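Local coordinates for protein putative isocitrate dehydrogenase, NAD-dependent (Methylococcus capsulatus, PDB 6LKY) that probably catalyses the NAD-dependent, magnesium-assisted oxidative decarboxylation of isocitrate to 2-oxoglutarate, and binds NAD, at residues L236-G239 and G243-L246; A261-A266 and P277-M282; D159-A164 and P197-D202. The protein carries 1 engineered substitution. All blocks are in the same frame, centred on the assembly; numbering follows the deposited sequence.

Contact 1 (L236-G239 and G243-L246); sequences LAAG and GLGL. With NAD (nicotinamide-adenine-dinucleotide), chain C; ACE (acetyl group), chain D.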
loop_
_atom_site.group_PDB
_atom_site.type_symbol
_atom_site.label_atom_id
_atom_site.label_comp_id
_atom_site.label_asym_id
_atom_site.label_seq_id
_atom_site.Cartn_x
_atom_site.Cartn_y
_atom_site.Cartn_z
ATOM N N LEU A 236 -0.285 -2.274 -6.561
ATOM C CA LEU A 236 -0.460 -0.885 -6.970
ATOM C C LEU A 236 0.050 -0.679 -8.404
ATOM O O LEU A 236 -0.635 -0.083 -9.249
ATOM C CB LEU A 236 0.261 0.021 -5.960
ATOM C CG LEU A 236 -0.006 1.527 -5.824
ATOM C CD1 LEU A 236 0.766 2.114 -4.635
ATOM C CD2 LEU A 236 0.356 2.292 -7.092
ATOM N N ALA A 237 1.262 -1.168 -8.691
ATOM C CA ALA A 237 1.843 -1.033 -10.029
ATOM C C ALA A 237 0.990 -1.738 -11.083
ATOM O O ALA A 237 0.766 -1.207 -12.186
ATOM C CB ALA A 237 3.270 -1.585 -10.026
ATOM N N ALA A 238 0.495 -2.932 -10.752
ATOM C CA ALA A 238 -0.402 -3.634 -11.663
ATOM C C ALA A 238 -1.588 -2.754 -12.003
ATOM O O ALA A 238 -1.980 -2.640 -13.170
ATOM C CB ALA A 238 -0.877 -4.946 -11.040
ATOM N N GLY A 239 -2.176 -2.125 -10.985
ATOM C CA GLY A 239 -3.243 -1.174 -11.240
ATOM C C GLY A 239 -2.821 -0.080 -12.202
ATOM O O GLY A 239 -3.580 0.301 -13.098
ATOM N N GLY A 243 -4.114 -3.406 -14.752
ATOM C CA GLY A 243 -4.805 -4.353 -13.897
ATOM C C GLY A 243 -3.983 -5.606 -13.647
ATOM O O GLY A 243 -2.988 -5.881 -14.295
ATOM N N LEU A 244 -4.477 -6.372 -12.662
ATOM C CA LEU A 244 -3.882 -7.647 -12.277
ATOM C C LEU A 244 -3.944 -8.670 -13.395
ATOM O O LEU A 244 -3.154 -9.621 -13.395
ATOM C CB LEU A 244 -4.612 -8.213 -11.058
ATOM C CG LEU A 244 -4.420 -7.524 -9.712
ATOM C CD1 LEU A 244 -5.291 -8.195 -8.667
ATOM C CD2 LEU A 244 -2.952 -7.586 -9.307
ATOM N N GLY A 245 -4.890 -8.520 -14.326
ATOM C CA GLY A 245 -4.972 -9.409 -15.471
ATOM C C GLY A 245 -3.752 -9.380 -16.362
ATOM O O GLY A 245 -3.629 -10.243 -17.239
ATOM N N LEU A 246 -2.841 -8.422 -16.143
ATOM C CA LEU A 246 -1.718 -8.191 -17.035
ATOM C C LEU A 246 -0.360 -8.604 -16.486
ATOM O O LEU A 246 0.567 -8.779 -17.281
ATOM C CB LEU A 246 -1.652 -6.699 -17.406
ATOM C CG LEU A 246 -2.917 -6.111 -18.035
ATOM C CD1 LEU A 246 -2.823 -4.593 -18.149
ATOM C CD2 LEU A 246 -3.151 -6.720 -19.413
HETATM P PA NAD C . -7.893 -11.674 -6.811
HETATM O O1A NAD C . -8.261 -13.132 -6.941
HETATM O O2A NAD C . -6.602 -11.382 -7.514
HETATM O O5B NAD C . -9.104 -10.777 -7.350
HETATM C C5B NAD C . -9.007 -9.360 -7.234
HETATM C C4B NAD C . -9.833 -8.722 -8.333
HETATM O O4B NAD C . -9.077 -8.847 -9.554
HETATM C C3B NAD C . -11.149 -9.472 -8.498
HETATM O O3B NAD C . -12.216 -8.566 -8.733
HETATM C C2B NAD C . -10.901 -10.345 -9.718
HETATM O O2B NAD C . -12.084 -10.655 -10.470
HETATM C C1B NAD C . -9.858 -9.566 -10.508
HETATM N N9A NAD C . -9.111 -10.596 -11.214
HETATM C C8A NAD C . -7.769 -10.979 -10.739
HETATM N N7A NAD C . -7.375 -11.837 -11.873
HETATM C C5A NAD C . -7.653 -10.995 -13.032
HETATM C C6A NAD C . -7.978 -11.832 -14.257
HETATM N N6A NAD C . -6.736 -12.447 -14.754
HETATM N N1A NAD C . -8.519 -10.923 -15.278
HETATM C C2A NAD C . -9.786 -10.268 -14.899
HETATM N N3A NAD C . -10.102 -10.477 -13.483
HETATM C C4A NAD C . -8.925 -10.283 -12.641
HETATM O O3 NAD C . -7.663 -11.274 -5.273
HETATM P PN NAD C . -8.606 -11.658 -4.044
HETATM O O1N NAD C . -10.059 -11.732 -4.391
HETATM O O2N NAD C . -8.319 -10.613 -2.977
HETATM O O5D NAD C . -8.125 -13.106 -3.538
HETATM C C5D NAD C . -8.731 -14.299 -4.062
HETATM C C4D NAD C . -7.894 -15.507 -3.661
HETATM O O4D NAD C . -6.672 -15.573 -4.417
HETATM C C3D NAD C . -7.515 -15.454 -2.180
HETATM O O3D NAD C . -7.775 -16.739 -1.623
HETATM C C2D NAD C . -6.023 -15.176 -2.211
HETATM O O2D NAD C . -5.302 -15.749 -1.123
HETATM C C1D NAD C . -5.579 -15.823 -3.515
HETATM N N1N NAD C . -4.260 -15.259 -3.899
HETATM C C2N NAD C . -3.544 -16.055 -4.886
HETATM C C3N NAD C . -2.161 -15.453 -4.980
HETATM C C7N NAD C . -1.125 -16.392 -5.607
HETATM O O7N NAD C . -0.195 -15.694 -6.426
HETATM N N7N NAD C . -1.764 -17.507 -6.301
HETATM C C4N NAD C . -2.145 -14.042 -5.547
HETATM C C5N NAD C . -3.181 -13.149 -4.893
HETATM C C6N NAD C . -4.383 -13.819 -4.220
HETATM C C ACE D . -8.427 -6.635 -13.095
HETATM O O ACE D . -7.639 -7.278 -13.794
HETATM C CH3 ACE D . -7.937 -5.732 -12.009
#

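Contact 2 (A261-A266 and P277-M282); sequences AVHGSA and PTAMIM. With NAD (nicotinamide-adenine-dinucleotide), chain C.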
loop_
_atom_site.group_PDB
_atom_site.type_symbol
_atom_site.label_atom_id
_atom_site.label_comp_id
_atom_site.label_asym_id
_atom_site.label_seq_id
_atom_site.Cartn_x
_atom_site.Cartn_y
_atom_site.Cartn_z
ATOM N N ALA A 261 1.178 -15.828 -12.376
ATOM C CA ALA A 261 0.533 -14.524 -12.379
ATOM C C ALA A 261 0.597 -13.900 -10.980
ATOM O O ALA A 261 0.738 -14.584 -9.960
ATOM C CB ALA A 261 -0.921 -14.631 -12.855
ATOM N N VAL A 262 0.504 -12.573 -10.949
ATOM C CA VAL A 262 0.459 -11.843 -9.686
ATOM C C VAL A 262 -0.907 -11.979 -9.020
ATOM O O VAL A 262 -1.014 -11.973 -7.782
ATOM C CB VAL A 262 0.834 -10.372 -9.956
ATOM C CG1 VAL A 262 0.338 -9.461 -8.851
ATOM C CG2 VAL A 262 2.346 -10.244 -10.186
ATOM N N HIS A 263 -1.963 -12.125 -9.814
ATOM C CA HIS A 263 -3.316 -12.099 -9.292
ATOM C C HIS A 263 -3.662 -13.423 -8.622
ATOM O O HIS A 263 -2.906 -14.401 -8.677
ATOM C CB HIS A 263 -4.310 -11.764 -10.410
ATOM C CG HIS A 263 -4.359 -12.776 -11.518
ATOM N ND1 HIS A 263 -4.813 -14.068 -11.334
ATOM C CD2 HIS A 263 -4.045 -12.671 -12.832
ATOM C CE1 HIS A 263 -4.751 -14.722 -12.482
ATOM N NE2 HIS A 263 -4.295 -13.895 -13.409
ATOM N N GLY A 264 -4.833 -13.448 -7.993
ATOM C CA GLY A 264 -5.343 -14.626 -7.329
ATOM C C GLY A 264 -6.321 -15.433 -8.162
ATOM O O GLY A 264 -6.361 -15.345 -9.394
ATOM N N SER A 265 -7.095 -16.272 -7.474
ATOM C CA SER A 265 -7.999 -17.198 -8.145
ATOM C C SER A 265 -9.304 -16.547 -8.595
ATOM O O SER A 265 -10.136 -17.234 -9.199
ATOM C CB SER A 265 -8.295 -18.395 -7.238
ATOM O OG SER A 265 -8.680 -17.976 -5.937
ATOM N N ALA A 266 -9.509 -15.255 -8.299
ATOM C CA ALA A 266 -10.650 -14.463 -8.758
ATOM C C ALA A 266 -11.975 -15.222 -8.664
ATOM O O ALA A 266 -12.599 -15.520 -9.694
ATOM C CB ALA A 266 -10.404 -13.997 -10.200
ATOM N N PRO A 277 -6.092 -13.651 -19.701
ATOM C CA PRO A 277 -4.991 -14.611 -19.582
ATOM C C PRO A 277 -3.616 -13.991 -19.736
ATOM O O PRO A 277 -2.618 -14.717 -19.655
ATOM C CB PRO A 277 -5.282 -15.586 -20.735
ATOM C CG PRO A 277 -5.919 -14.717 -21.787
ATOM C CD PRO A 277 -6.692 -13.649 -21.049
ATOM N N THR A 278 -3.560 -12.675 -19.935
ATOM C CA THR A 278 -2.298 -11.998 -20.213
ATOM C C THR A 278 -1.270 -12.255 -19.122
ATOM O O THR A 278 -0.110 -12.560 -19.416
ATOM C CB THR A 278 -2.545 -10.500 -20.357
ATOM O OG1 THR A 278 -3.510 -10.280 -21.392
ATOM C CG2 THR A 278 -1.242 -9.759 -20.662
ATOM N N ALA A 279 -1.672 -12.113 -17.854
ATOM C CA ALA A 279 -0.724 -12.286 -16.753
ATOM C C ALA A 279 -0.094 -13.673 -16.783
ATOM O O ALA A 279 1.131 -13.814 -16.670
ATOM C CB ALA A 279 -1.420 -12.035 -15.415
ATOM N N MET A 280 -0.915 -14.713 -16.959
ATOM C CA MET A 280 -0.372 -16.069 -17.016
ATOM C C MET A 280 0.527 -16.255 -18.232
ATOM O O MET A 280 1.577 -16.910 -18.149
ATOM C CB MET A 280 -1.507 -17.092 -17.035
ATOM C CG MET A 280 -1.062 -18.462 -16.546
ATOM S SD MET A 280 -0.755 -18.447 -14.757
ATOM C CE MET A 280 0.862 -19.230 -14.667
ATOM N N ILE A 281 0.149 -15.658 -19.364
ATOM C CA ILE A 281 0.964 -15.769 -20.569
ATOM C C ILE A 281 2.313 -15.071 -20.377
ATOM O O ILE A 281 3.359 -15.611 -20.755
ATOM C CB ILE A 281 0.161 -15.231 -21.771
ATOM C CG1 ILE A 281 -0.973 -16.211 -22.100
ATOM C CG2 ILE A 281 1.028 -15.080 -22.987
ATOM C CD1 ILE A 281 -2.207 -15.571 -22.714
ATOM N N MET A 282 2.317 -13.893 -19.734
ATOM C CA MET A 282 3.566 -13.189 -19.430
ATOM C C MET A 282 4.412 -13.970 -18.433
ATOM O O MET A 282 5.648 -13.961 -18.522
ATOM C CB MET A 282 3.280 -11.786 -18.886
ATOM C CG MET A 282 2.681 -10.793 -19.888
ATOM S SD MET A 282 3.706 -10.546 -21.373
ATOM C CE MET A 282 5.047 -9.571 -20.668
HETATM P PA NAD C . -7.893 -11.674 -6.811
HETATM O O1A NAD C . -8.261 -13.132 -6.941
HETATM O O2A NAD C . -6.602 -11.382 -7.514
HETATM O O5B NAD C . -9.104 -10.777 -7.350
HETATM C C5B NAD C . -9.007 -9.360 -7.234
HETATM C C4B NAD C . -9.833 -8.722 -8.333
HETATM O O4B NAD C . -9.077 -8.847 -9.554
HETATM C C3B NAD C . -11.149 -9.472 -8.498
HETATM O O3B NAD C . -12.216 -8.566 -8.733
HETATM C C2B NAD C . -10.901 -10.345 -9.718
HETATM O O2B NAD C . -12.084 -10.655 -10.470
HETATM C C1B NAD C . -9.858 -9.566 -10.508
HETATM N N9A NAD C . -9.111 -10.596 -11.214
HETATM C C8A NAD C . -7.769 -10.979 -10.739
HETATM N N7A NAD C . -7.375 -11.837 -11.873
HETATM C C5A NAD C . -7.653 -10.995 -13.032
HETATM C C6A NAD C . -7.978 -11.832 -14.257
HETATM N N6A NAD C . -6.736 -12.447 -14.754
HETATM N N1A NAD C . -8.519 -10.923 -15.278
HETATM C C2A NAD C . -9.786 -10.268 -14.899
HETATM N N3A NAD C . -10.102 -10.477 -13.483
HETATM C C4A NAD C . -8.925 -10.283 -12.641
HETATM O O3 NAD C . -7.663 -11.274 -5.273
HETATM P PN NAD C . -8.606 -11.658 -4.044
HETATM O O1N NAD C . -10.059 -11.732 -4.391
HETATM O O2N NAD C . -8.319 -10.613 -2.977
HETATM O O5D NAD C . -8.125 -13.106 -3.538
HETATM C C5D NAD C . -8.731 -14.299 -4.062
HETATM C C4D NAD C . -7.894 -15.507 -3.661
HETATM O O4D NAD C . -6.672 -15.573 -4.417
HETATM C C3D NAD C . -7.515 -15.454 -2.180
HETATM O O3D NAD C . -7.775 -16.739 -1.623
HETATM C C2D NAD C . -6.023 -15.176 -2.211
HETATM O O2D NAD C . -5.302 -15.749 -1.123
HETATM C C1D NAD C . -5.579 -15.823 -3.515
HETATM N N1N NAD C . -4.260 -15.259 -3.899
HETATM C C2N NAD C . -3.544 -16.055 -4.886
HETATM C C3N NAD C . -2.161 -15.453 -4.980
HETATM C C7N NAD C . -1.125 -16.392 -5.607
HETATM O O7N NAD C . -0.195 -15.694 -6.426
HETATM N N7N NAD C . -1.764 -17.507 -6.301
HETATM C C4N NAD C . -2.145 -14.042 -5.547
HETATM C C5N NAD C . -3.181 -13.149 -4.893
HETATM C C6N NAD C . -4.383 -13.819 -4.220
HETATM O O HOH W 1 -3.793 -14.481 -16.357
#

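Contact 3 (D159-A164 and P197-D202); sequences DYARRA and PDIEFD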
loop_
_atom_site.group_PDB
_atom_site.type_symbol
_atom_site.label_atom_id
_atom_site.label_comp_id
_atom_site.label_asym_id
_atom_site.label_seq_id
_atom_site.Cartn_x
_atom_site.Cartn_y
_atom_site.Cartn_z
ATOM N N ASP A 159 22.182 -6.710 -8.507
ATOM C CA ASP A 159 22.633 -7.561 -9.609
ATOM C C ASP A 159 21.628 -7.549 -10.748
ATOM O O ASP A 159 22.013 -7.502 -11.923
ATOM C CB ASP A 159 22.865 -9.000 -9.137
ATOM C CG ASP A 159 24.034 -9.126 -8.189
ATOM O OD1 ASP A 159 24.818 -8.163 -8.086
ATOM O OD2 ASP A 159 24.170 -10.188 -7.538
ATOM N N TYR A 160 20.331 -7.571 -10.421
ATOM C CA TYR A 160 19.301 -7.529 -11.452
ATOM C C TYR A 160 19.341 -6.209 -12.194
ATOM O O TYR A 160 19.211 -6.180 -13.421
ATOM C CB TYR A 160 17.917 -7.746 -10.834
ATOM C CG TYR A 160 16.768 -7.605 -11.825
ATOM C CD1 TYR A 160 16.223 -6.352 -12.135
ATOM C CD2 TYR A 160 16.235 -8.725 -12.454
ATOM C CE1 TYR A 160 15.189 -6.230 -13.056
ATOM C CE2 TYR A 160 15.199 -8.613 -13.363
ATOM C CZ TYR A 160 14.682 -7.372 -13.658
ATOM O OH TYR A 160 13.649 -7.288 -14.553
ATOM N N ALA A 161 19.497 -5.104 -11.461
ATOM C CA ALA A 161 19.621 -3.795 -12.098
ATOM C C ALA A 161 20.793 -3.759 -13.083
ATOM O O ALA A 161 20.654 -3.240 -14.196
ATOM C CB ALA A 161 19.765 -2.711 -11.028
ATOM N N ARG A 162 21.951 -4.306 -12.693
ATOM C CA ARG A 162 23.093 -4.358 -13.615
ATOM C C ARG A 162 22.773 -5.206 -14.839
ATOM O O ARG A 162 22.880 -4.750 -15.983
ATOM C CB ARG A 162 24.331 -4.923 -12.920
ATOM C CG ARG A 162 25.130 -3.936 -12.129
ATOM C CD ARG A 162 26.478 -4.539 -11.757
ATOM N NE ARG A 162 27.285 -3.586 -11.006
ATOM C CZ ARG A 162 28.220 -3.932 -10.129
ATOM N NH1 ARG A 162 28.471 -5.212 -9.891
ATOM N NH2 ARG A 162 28.897 -2.995 -9.481
ATOM N N ARG A 163 22.366 -6.453 -14.603
ATOM C CA ARG A 163 22.105 -7.395 -15.681
ATOM C C ARG A 163 21.040 -6.873 -16.639
ATOM O O ARG A 163 21.119 -7.112 -17.848
ATOM C CB ARG A 163 21.696 -8.727 -15.051
ATOM C CG ARG A 163 21.473 -9.906 -15.965
ATOM C CD ARG A 163 21.451 -11.197 -15.114
ATOM N NE ARG A 163 20.255 -11.303 -14.269
ATOM C CZ ARG A 163 20.249 -11.221 -12.937
ATOM N NH1 ARG A 163 21.377 -11.026 -12.262
ATOM N NH2 ARG A 163 19.106 -11.332 -12.273
ATOM N N ALA A 164 20.051 -6.146 -16.126
ATOM C CA ALA A 164 18.985 -5.600 -16.953
ATOM C C ALA A 164 19.304 -4.204 -17.464
ATOM O O ALA A 164 18.463 -3.600 -18.147
ATOM C CB ALA A 164 17.668 -5.578 -16.173
ATOM N N PRO A 197 28.673 1.174 -6.941
ATOM C CA PRO A 197 28.698 2.618 -7.241
ATOM C C PRO A 197 28.170 2.965 -8.623
ATOM O O PRO A 197 27.844 4.133 -8.867
ATOM C CB PRO A 197 30.181 2.978 -7.096
ATOM C CG PRO A 197 30.890 1.720 -7.431
ATOM C CD PRO A 197 30.033 0.604 -6.888
ATOM N N ASP A 198 28.089 1.993 -9.537
ATOM C CA ASP A 198 27.480 2.228 -10.842
ATOM C C ASP A 198 25.968 2.376 -10.762
ATOM O O ASP A 198 25.361 2.890 -11.713
ATOM C CB ASP A 198 27.801 1.077 -11.805
ATOM C CG ASP A 198 27.565 -0.308 -11.183
ATOM O OD1 ASP A 198 28.027 -0.559 -10.053
ATOM O OD2 ASP A 198 26.911 -1.154 -11.830
ATOM N N ILE A 199 25.353 1.947 -9.659
ATOM C CA ILE A 199 23.904 1.919 -9.529
ATOM C C ILE A 199 23.499 2.999 -8.541
ATOM O O ILE A 199 24.096 3.148 -7.467
ATOM C CB ILE A 199 23.363 0.549 -9.098
ATOM C CG1 ILE A 199 23.965 -0.559 -9.971
ATOM C CG2 ILE A 199 21.831 0.556 -9.216
ATOM C CD1 ILE A 199 23.500 -0.521 -11.432
ATOM N N GLU A 200 22.482 3.739 -8.933
ATOM C CA GLU A 200 21.983 4.892 -8.219
ATOM C C GLU A 200 21.184 4.308 -7.032
ATOM O O GLU A 200 20.417 3.357 -7.219
ATOM C CB GLU A 200 21.082 5.535 -9.260
ATOM C CG GLU A 200 21.800 6.563 -10.149
ATOM C CD GLU A 200 20.938 7.577 -10.867
ATOM O OE1 GLU A 200 19.857 7.193 -11.376
ATOM O OE2 GLU A 200 21.522 8.634 -11.241
ATOM N N PHE A 201 21.327 4.840 -5.815
ATOM C CA PHE A 201 20.625 4.255 -4.666
ATOM C C PHE A 201 19.897 5.317 -3.856
ATOM O O PHE A 201 20.501 6.327 -3.482
ATOM C CB PHE A 201 21.566 3.471 -3.724
ATOM C CG PHE A 201 20.840 2.820 -2.540
ATOM C CD1 PHE A 201 19.978 1.744 -2.734
ATOM C CD2 PHE A 201 21.008 3.310 -1.249
ATOM C CE1 PHE A 201 19.314 1.161 -1.664
ATOM C CE2 PHE A 201 20.351 2.733 -0.165
ATOM C CZ PHE A 201 19.496 1.658 -0.368
ATOM N N ASP A 202 18.602 5.085 -3.582
ATOM C CA ASP A 202 17.871 5.894 -2.612
ATOM C C ASP A 202 16.865 5.025 -1.847
ATOM O O ASP A 202 16.767 3.812 -2.056
ATOM C CB ASP A 202 17.223 7.114 -3.293
ATOM C CG ASP A 202 16.196 6.750 -4.341
ATOM O OD1 ASP A 202 15.850 5.562 -4.514
ATOM O OD2 ASP A 202 15.730 7.687 -5.017
#

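Contact 1 (L236-G239 and G243-L246)
The flat peptide carbonyl of Ala238 is approached from above one face by the amide of Gly243. Ala238 O accepts from Gly243 N at 2.8 Å, with the donor 38° out of the carbonyl plane and the N-H itself bent (143°). The bond spans five residues, one more than the alpha-helical step, and ties the end of the helix to the loop that leaves it. The backbone of Gly243 takes up angles at which a side chain would jam against the preceding carbonyl; one would also crowd the oxygen of the acetyl group.

Leu244 reaches both ways with its two methyl groups. With CG anti to the carbonyl carbon and chi2 extended (177°), CD2 comes within 3.8 Å of Ala238 CB, while CD1 comes to 3.6 Å from O2A of the NAD diphosphate. Beyond it, Gly245 N donates to the oxygen of the acetyl group (3.1 Å), which probably comes from the crystallisation liquor, and Gly245 CA lies 3.6 Å from the adenine amino nitrogen N6A.

The contact joins the last turn of helix 227-240 to the loop before strand 248-252. Leu244 packs on Val262 and His263 of its own chain and on Met211 of the second subunit, while Leu236 and Ala237 pack on helix 206-215.

Contact 2 (A261-A266 and P277-M282)
His263 lays one face of its imidazole over the N7A side of the NAD adenine, with N7A 3.2 Å above the ring plane and toward its rim, and brings CD2 against the methyl group of Ala279 (3.7 Å). Ala261 CB sits over the rim of the opposite face, so cofactor and protein sandwich the ring. Its CG stands between the backbone N and carbonyl carbon (chi1 63°), which folds the ring back so that ND1 can donate to Gly264 O at 2.8 Å. That bond lies close to the ring plane, meets a lone pair of the carbonyl and fixes the ring's rotation. At the ring edge, NE2 is hydrogen-bonded to a water, and this water accepts from Met280 N, linking the loop to the first turn of the helix. A leucine here, with no ring nitrogens, would probably leave the Gly264 carbonyl and the water without this partner and the adenine without the flat face it lies on.

Ala261 CB meets Ala279 CB at 3.7 Å, a close fit of two small residues. Met280, its chain bent at chi2 and chi3, brings SD to 4.0 Å from Ala261 N. Further along, the loop's amides hold the cofactor: Gly264 N donates to NAD O2A (2.8 Å) and Ala266 N to NAD O1A, gripping the two non-bridging oxygens of the adenosine phosphate.

The loop after strand 257-261 thus rests on the start of helix 278-290. Helix 13-26 touches both His263, through Ile16, and Met280, through Val17 and Ala20; helices 294-310 and 326-337 pack on Thr278 and Ile281.

Contact 3 (D159-A164 and P197-D202)
Asp198 OD2 accepts from Arg162 NE at 2.6 Å, and Asp198 OD1 from Arg162 NH2 at the same distance: a bidentate, side-on salt bridge with one nitrogen for each carboxylate oxygen. Both oxygens are met on their syn sides and both bonds are nearly straight. The carboxylate lies at the guanidinium edge, close to its plane, but the two flat groups are twisted 28° apart, and the NH2 bond is tilted farther out of the carboxylate plane than the NE bond. Arg162 is extended from CG to NE and crosses the aspartate side chain at about a right angle. Asp198 holds its CG between the backbone N and carbonyl carbon (chi1 48°), which turns the carboxylate toward the arginine. Both residues are exposed, and the opposite charges probably offset each other.

Beneath it the contact turns apolar. Ile199 CD1 rests on the aliphatic part of Arg162, 3.8 Å from CG, and Ile199 CG2 makes a looser approach to Ala161 CB at 4.3 Å. Both Ile199 and Ala161 are buried.

The pairing is structural packing away from the ligand sites. It joins the last turn of helix 147-163 to the loop entering strand 200-205, an outermost strand of the large sheet within this chain. Ala161 also leans on Val169 of the adjacent parallel strand 168-173, Ile199 on Phe158 of helix 147-163, and Phe201 on helix 181-193, which lies between the two strands in the chain.

Contacts 1 and 2 both border the NAD pocket, their centres 10 Å apart. They meet directly: Gly245 O lies 2.8 Å from Ala279 N, a probable hydrogen bond at the start of helix 278-290, and Leu244 O packs 3.2 Å from His263 CD2. Both touch the same cofactor, which also bonds to Asp268, Asn276 and Thr71, and to Asn176 of the second subunit. Contact 3 comes earlier in the chain and stands apart, its centre about 25 Å from that of contact 1 and 28 Å from that of contact 2; its nearest atoms are about 13 and 11 Å away respectively, without touching.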